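Local coordinates for uncharacterized protein (Leishmania major, PDB 2B4W) that is of unknown function but belongs to the beta-fructosidase clan, consistent with a five-bladed beta-propeller fold, at residues 82-94 against 133-145. Sequence-based numbering, arbitrary orientation.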
loop_
_atom_site.group_PDB
_atom_site.type_symbol
_atom_site.label_atom_id
_atom_site.label_comp_id
_atom_site.label_asym_id
_atom_site.label_seq_id
_atom_site.Cartn_x
_atom_site.Cartn_y
_atom_site.Cartn_z
ATOM N N GLU A 82 -2.770 -6.492 -10.503
ATOM C CA GLU A 82 -2.498 -6.929 -9.159
ATOM C C GLU A 82 -2.199 -5.747 -8.225
ATOM O O GLU A 82 -1.829 -4.672 -8.694
ATOM C CB GLU A 82 -1.282 -7.876 -9.098
ATOM C CG GLU A 82 -1.279 -8.936 -10.189
ATOM C CD GLU A 82 -0.105 -9.888 -10.091
ATOM O OE1 GLU A 82 0.963 -9.498 -9.562
ATOM O OE2 GLU A 82 -0.272 -11.035 -10.551
ATOM N N ASP A 83 -2.318 -5.967 -6.923
ATOM C CA ASP A 83 -1.888 -5.045 -5.878
ATOM C C ASP A 83 -2.236 -3.586 -6.154
ATOM O O ASP A 83 -1.328 -2.792 -6.428
ATOM C CB ASP A 83 -0.379 -5.118 -5.696
ATOM C CG ASP A 83 0.080 -6.534 -5.403
ATOM O OD1 ASP A 83 -0.807 -7.343 -5.071
ATOM O OD2 ASP A 83 1.292 -6.794 -5.518
ATOM N N PRO A 84 -3.514 -3.251 -6.088
ATOM C CA PRO A 84 -3.910 -1.866 -6.394
ATOM C C PRO A 84 -3.456 -0.890 -5.301
ATOM O O PRO A 84 -3.168 -1.272 -4.171
ATOM C CB PRO A 84 -5.419 -1.948 -6.470
ATOM C CG PRO A 84 -5.795 -3.155 -5.691
ATOM C CD PRO A 84 -4.648 -4.109 -5.698
ATOM N N TYR A 85 -3.348 0.389 -5.635
ATOM C CA TYR A 85 -2.823 1.430 -4.758
ATOM C C TYR A 85 -3.262 2.817 -5.225
ATOM O O TYR A 85 -3.431 3.073 -6.411
ATOM C CB TYR A 85 -1.312 1.435 -4.615
ATOM C CG TYR A 85 -0.457 1.548 -5.840
ATOM C CD1 TYR A 85 -0.184 0.385 -6.564
ATOM C CD2 TYR A 85 0.076 2.751 -6.287
ATOM C CE1 TYR A 85 0.605 0.450 -7.700
ATOM C CE2 TYR A 85 0.861 2.810 -7.424
ATOM C CZ TYR A 85 1.120 1.649 -8.124
ATOM O OH TYR A 85 1.893 1.647 -9.261
ATOM N N ILE A 86 -3.439 3.706 -4.244
ATOM C CA ILE A 86 -4.015 5.002 -4.569
ATOM C C ILE A 86 -3.241 6.140 -3.903
ATOM O O ILE A 86 -2.507 5.973 -2.939
ATOM C CB ILE A 86 -5.489 5.171 -4.139
ATOM C CG1 ILE A 86 -5.725 4.911 -2.642
ATOM C CG2 ILE A 86 -6.441 4.351 -4.984
ATOM C CD1 ILE A 86 -7.150 5.259 -2.222
ATOM N N ALA A 87 -3.474 7.313 -4.484
ATOM C CA ALA A 87 -2.951 8.559 -3.941
ATOM C C ALA A 87 -3.851 9.692 -4.406
ATOM O O ALA A 87 -4.553 9.535 -5.403
ATOM C CB ALA A 87 -1.510 8.794 -4.318
ATOM N N LYS A 88 -3.827 10.786 -3.648
ATOM C CA LYS A 88 -4.501 12.014 -4.056
ATOM C C LYS A 88 -3.455 13.064 -4.416
ATOM O O LYS A 88 -2.606 13.434 -3.615
ATOM C CB LYS A 88 -5.452 12.521 -2.983
ATOM C CG LYS A 88 -6.262 13.765 -3.265
ATOM C CD LYS A 88 -6.998 14.254 -2.002
ATOM C CE LYS A 88 -6.230 15.372 -1.339
ATOM N NZ LYS A 88 -6.789 15.764 -0.005
ATOM N N ILE A 89 -3.544 13.513 -5.670
ATOM C CA ILE A 89 -2.701 14.626 -6.121
ATOM C C ILE A 89 -3.611 15.642 -6.801
ATOM O O ILE A 89 -4.415 15.324 -7.681
ATOM C CB ILE A 89 -1.526 14.155 -6.975
ATOM C CG1 ILE A 89 -0.652 13.114 -6.256
ATOM C CG2 ILE A 89 -0.627 15.299 -7.418
ATOM C CD1 ILE A 89 -1.134 11.695 -6.424
ATOM N N ASN A 90 -3.510 16.876 -6.328
ATOM C CA ASN A 90 -4.389 17.968 -6.750
ATOM C C ASN A 90 -5.853 17.592 -6.896
ATOM O O ASN A 90 -6.504 17.725 -7.942
ATOM C CB ASN A 90 -3.898 18.562 -8.082
ATOM C CG ASN A 90 -2.547 19.220 -7.881
ATOM O OD1 ASN A 90 -2.355 19.883 -6.867
ATOM N ND2 ASN A 90 -1.639 19.021 -8.825
ATOM N N ASN A 91 -6.452 17.108 -5.817
ATOM C CA ASN A 91 -7.901 16.891 -5.800
ATOM C C ASN A 91 -8.397 15.800 -6.708
ATOM O O ASN A 91 -9.585 15.721 -6.967
ATOM C CB ASN A 91 -8.592 18.248 -6.120
ATOM C CG ASN A 91 -8.174 19.200 -4.995
ATOM O OD1 ASN A 91 -7.572 20.236 -5.235
ATOM N ND2 ASN A 91 -8.466 18.842 -3.745
ATOM N N GLU A 92 -7.481 14.933 -7.149
ATOM C CA GLU A 92 -7.901 13.771 -7.917
ATOM C C GLU A 92 -7.102 12.533 -7.499
ATOM O O GLU A 92 -6.056 12.613 -6.846
ATOM C CB GLU A 92 -7.764 14.014 -9.421
ATOM C CG GLU A 92 -6.356 13.913 -9.963
ATOM C CD GLU A 92 -6.253 13.911 -11.475
ATOM O OE1 GLU A 92 -7.269 13.701 -12.163
ATOM O OE2 GLU A 92 -5.129 14.119 -11.996
HETATM N N MSE A 93 -7.686 11.430 -7.926
HETATM C CA MSE A 93 -7.139 10.106 -7.701
HETATM C C MSE A 93 -6.107 9.797 -8.805
HETATM O O MSE A 93 -6.385 9.999 -9.985
HETATM C CB MSE A 93 -8.236 9.041 -7.661
HETATM C CG MSE A 93 -7.712 7.637 -7.359
HETATM SE SE MSE A 93 -9.030 6.234 -7.376
HETATM C CE MSE A 93 -9.350 6.461 -5.480
ATOM N N ILE A 94 -4.964 9.319 -8.382
ATOM C CA ILE A 94 -3.892 8.641 -9.066
ATOM C C ILE A 94 -3.949 7.189 -8.561
ATOM O O ILE A 94 -3.573 6.912 -7.425
ATOM C CB ILE A 94 -2.536 9.265 -8.844
ATOM C CG1 ILE A 94 -2.405 10.719 -9.308
ATOM C CG2 ILE A 94 -1.431 8.439 -9.518
ATOM C CD1 ILE A 94 -3.151 11.008 -10.588
ATOM N N LYS A 133 7.941 -3.072 -9.835
ATOM C CA LYS A 133 6.623 -2.778 -9.254
ATOM C C LYS A 133 6.824 -2.012 -7.957
ATOM O O LYS A 133 7.903 -1.477 -7.669
ATOM C CB LYS A 133 5.792 -4.032 -9.094
ATOM C CG LYS A 133 6.278 -5.174 -8.228
ATOM C CD LYS A 133 5.387 -6.383 -8.522
ATOM C CE LYS A 133 5.828 -7.640 -7.801
ATOM N NZ LYS A 133 4.738 -8.662 -7.758
ATOM N N ASP A 134 5.799 -1.899 -7.130
ATOM C CA ASP A 134 5.988 -1.222 -5.848
ATOM C C ASP A 134 6.458 0.216 -5.967
ATOM O O ASP A 134 7.161 0.710 -5.081
ATOM C CB ASP A 134 6.957 -2.069 -4.999
ATOM C CG ASP A 134 6.404 -3.460 -4.776
ATOM O OD1 ASP A 134 5.179 -3.635 -4.890
ATOM O OD2 ASP A 134 7.146 -4.418 -4.483
ATOM N N ILE A 135 6.058 0.924 -7.005
ATOM C CA ILE A 135 6.219 2.346 -7.261
ATOM C C ILE A 135 5.023 3.129 -6.700
ATOM O O ILE A 135 3.883 2.732 -6.972
ATOM C CB ILE A 135 6.340 2.694 -8.760
ATOM C CG1 ILE A 135 7.459 1.958 -9.499
ATOM C CG2 ILE A 135 6.460 4.222 -8.915
ATOM C CD1 ILE A 135 7.180 1.538 -10.931
ATOM N N ARG A 136 5.306 4.177 -5.935
ATOM C CA ARG A 136 4.347 4.969 -5.189
ATOM C C ARG A 136 4.630 6.465 -5.241
ATOM O O ARG A 136 5.753 6.948 -5.373
ATOM C CB ARG A 136 4.313 4.613 -3.696
ATOM C CG ARG A 136 3.897 3.210 -3.335
ATOM C CD ARG A 136 2.605 2.830 -4.036
ATOM N NE ARG A 136 2.122 1.494 -3.705
ATOM C CZ ARG A 136 2.308 0.387 -4.407
ATOM N NH1 ARG A 136 2.993 0.357 -5.545
ATOM N NH2 ARG A 136 1.800 -0.756 -3.978
ATOM N N VAL A 137 3.533 7.228 -5.101
ATOM C CA VAL A 137 3.679 8.679 -5.133
ATOM C C VAL A 137 2.862 9.335 -4.033
ATOM O O VAL A 137 1.991 8.683 -3.462
ATOM C CB VAL A 137 3.193 9.280 -6.466
ATOM C CG1 VAL A 137 3.863 8.585 -7.644
ATOM C CG2 VAL A 137 1.671 9.179 -6.620
ATOM N N LEU A 138 3.173 10.608 -3.860
ATOM C CA LEU A 138 2.393 11.547 -3.089
ATOM C C LEU A 138 2.712 12.998 -3.478
ATOM O O LEU A 138 3.719 13.334 -4.070
ATOM C CB LEU A 138 2.575 11.415 -1.587
ATOM C CG LEU A 138 3.789 11.773 -0.758
ATOM C CD1 LEU A 138 4.190 13.210 -0.562
ATOM C CD2 LEU A 138 3.473 11.304 0.687
ATOM N N GLN A 139 1.799 13.853 -3.023
ATOM C CA GLN A 139 1.987 15.295 -3.117
ATOM C C GLN A 139 2.711 15.836 -1.887
ATOM O O GLN A 139 2.242 15.560 -0.769
ATOM C CB GLN A 139 0.613 15.963 -3.240
ATOM C CG GLN A 139 0.746 17.485 -3.441
ATOM C CD GLN A 139 -0.287 17.884 -4.484
ATOM O OE1 GLN A 139 -1.393 17.359 -4.404
ATOM N NE2 GLN A 139 0.090 18.755 -5.406
ATOM N N LEU A 140 3.812 16.540 -2.081
ATOM C CA LEU A 140 4.676 17.068 -1.038
ATOM C C LEU A 140 4.161 18.393 -0.488
ATOM O O LEU A 140 3.220 18.971 -1.023
ATOM C CB LEU A 140 6.122 17.274 -1.540
ATOM C CG LEU A 140 6.851 15.992 -1.957
ATOM C CD1 LEU A 140 8.111 16.279 -2.768
ATOM C CD2 LEU A 140 7.207 15.158 -0.733
ATOM N N GLN A 141 4.796 18.853 0.593
ATOM C CA GLN A 141 4.317 20.086 1.233
ATOM C C GLN A 141 4.138 21.260 0.294
ATOM O O GLN A 141 3.168 22.024 0.281
ATOM C CB GLN A 141 5.323 20.430 2.347
ATOM C CG GLN A 141 4.768 21.429 3.346
ATOM C CD GLN A 141 5.734 21.835 4.446
ATOM O OE1 GLN A 141 6.860 22.260 4.185
ATOM N NE2 GLN A 141 5.267 21.709 5.690
ATOM N N ASP A 142 5.128 21.454 -0.571
ATOM C CA ASP A 142 5.145 22.588 -1.489
ATOM C C ASP A 142 4.335 22.322 -2.746
ATOM O O ASP A 142 4.235 23.183 -3.628
ATOM C CB ASP A 142 6.597 22.878 -1.856
ATOM C CG ASP A 142 7.240 21.903 -2.819
ATOM O OD1 ASP A 142 6.669 20.848 -3.183
ATOM O OD2 ASP A 142 8.394 22.225 -3.219
ATOM N N GLY A 143 3.793 21.110 -2.825
ATOM C CA GLY A 143 2.893 20.733 -3.888
ATOM C C GLY A 143 3.493 19.909 -4.992
ATOM O O GLY A 143 2.778 19.413 -5.875
ATOM N N ARG A 144 4.812 19.731 -4.992
ATOM C CA ARG A 144 5.403 18.903 -6.052
ATOM C C ARG A 144 5.204 17.430 -5.709
ATOM O O ARG A 144 4.601 17.110 -4.666
ATOM C CB ARG A 144 6.880 19.259 -6.248
ATOM C CG ARG A 144 7.141 20.645 -6.818
ATOM C CD ARG A 144 8.640 20.886 -6.990
ATOM N NE ARG A 144 9.276 21.181 -5.701
ATOM C CZ ARG A 144 10.564 21.048 -5.422
ATOM N NH1 ARG A 144 11.426 20.621 -6.329
ATOM N NH2 ARG A 144 11.024 21.346 -4.205
ATOM N N LEU A 145 5.703 16.552 -6.573
ATOM C CA LEU A 145 5.424 15.129 -6.495
ATOM C C LEU A 145 6.600 14.318 -5.982
ATOM O O LEU A 145 7.655 14.233 -6.603
ATOM C CB LEU A 145 4.993 14.633 -7.880
ATOM C CG LEU A 145 4.469 13.201 -7.965
ATOM C CD1 LEU A 145 3.010 13.101 -7.557
ATOM C CD2 LEU A 145 4.650 12.656 -9.376
HETATM O O HOH W 1 2.302 -7.185 -8.055
HETATM O O HOH W 2 1.575 -2.340 -6.419
HETATM O O HOH W 3 2.910 -4.793 -5.729
HETATM O O HOH W 4 3.904 -7.790 -4.974
HETATM O O HOH W 5 -3.129 15.877 -2.369
HETATM O O HOH W 6 -0.662 12.560 -1.824
#
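Lys-133 enters the contact through water: its NZ stops 4.3 Å from Glu-82 OE1, too far for a salt bridge, and one water links it to Glu-82 OE1 and Asp-83 OD2 while a second also spans to Asp-83 OD2. The other carboxylate oxygen of Asp-83 is taken by Arg-48. Just beyond, two roughly parallel strands, 84-89 and 136-139, run side by side as edge strands of separate four-stranded antiparallel sheets, as expected of neighbouring blades in the beta-propeller of this clan. Side chains and water, rather than backbone hydrogen bonds, join them.

The side chain of Arg-136 bends at chi2 (-50°), which lays the guanidinium flat on one face of Tyr-85. The planes differ by only 3°, and CZ sits 3.5 Å from the ring centroid, a cation-pi stack. The guanidinium is fixed from several sides: NH1 donates to Ile-135 O at 2.9 Å, NE reaches Asn-193 O, and NH2 reaches Asp-83 O through a water. The buried positive charge is probably eased by carbonyl oxygens, water and the aromatic face.

Val-137 makes the apolar step. Its CG2 packs against both Ala-87 CB and Ile-89 CD1, 3.8 Å from the latter. Further along, a water joins Lys-88 O to Gln-139 N.

Gln-139 then spans the gap to the type I' turn at the end of strand 84-89. Its OE1 accepts from Asn-90 N at 2.9 Å, almost straight at 177°. NE2 donates both ways, to Asn-90 OD1 at 3.1 Å, approaching from above that carbonyl plane, and to Gly-143 O at 2.8 Å within its own segment; together these bonds fix the amide's flip. After the turn at 140-143, Leu-145 brings CD1 to within 3.9 Å of Ile-89 CG1.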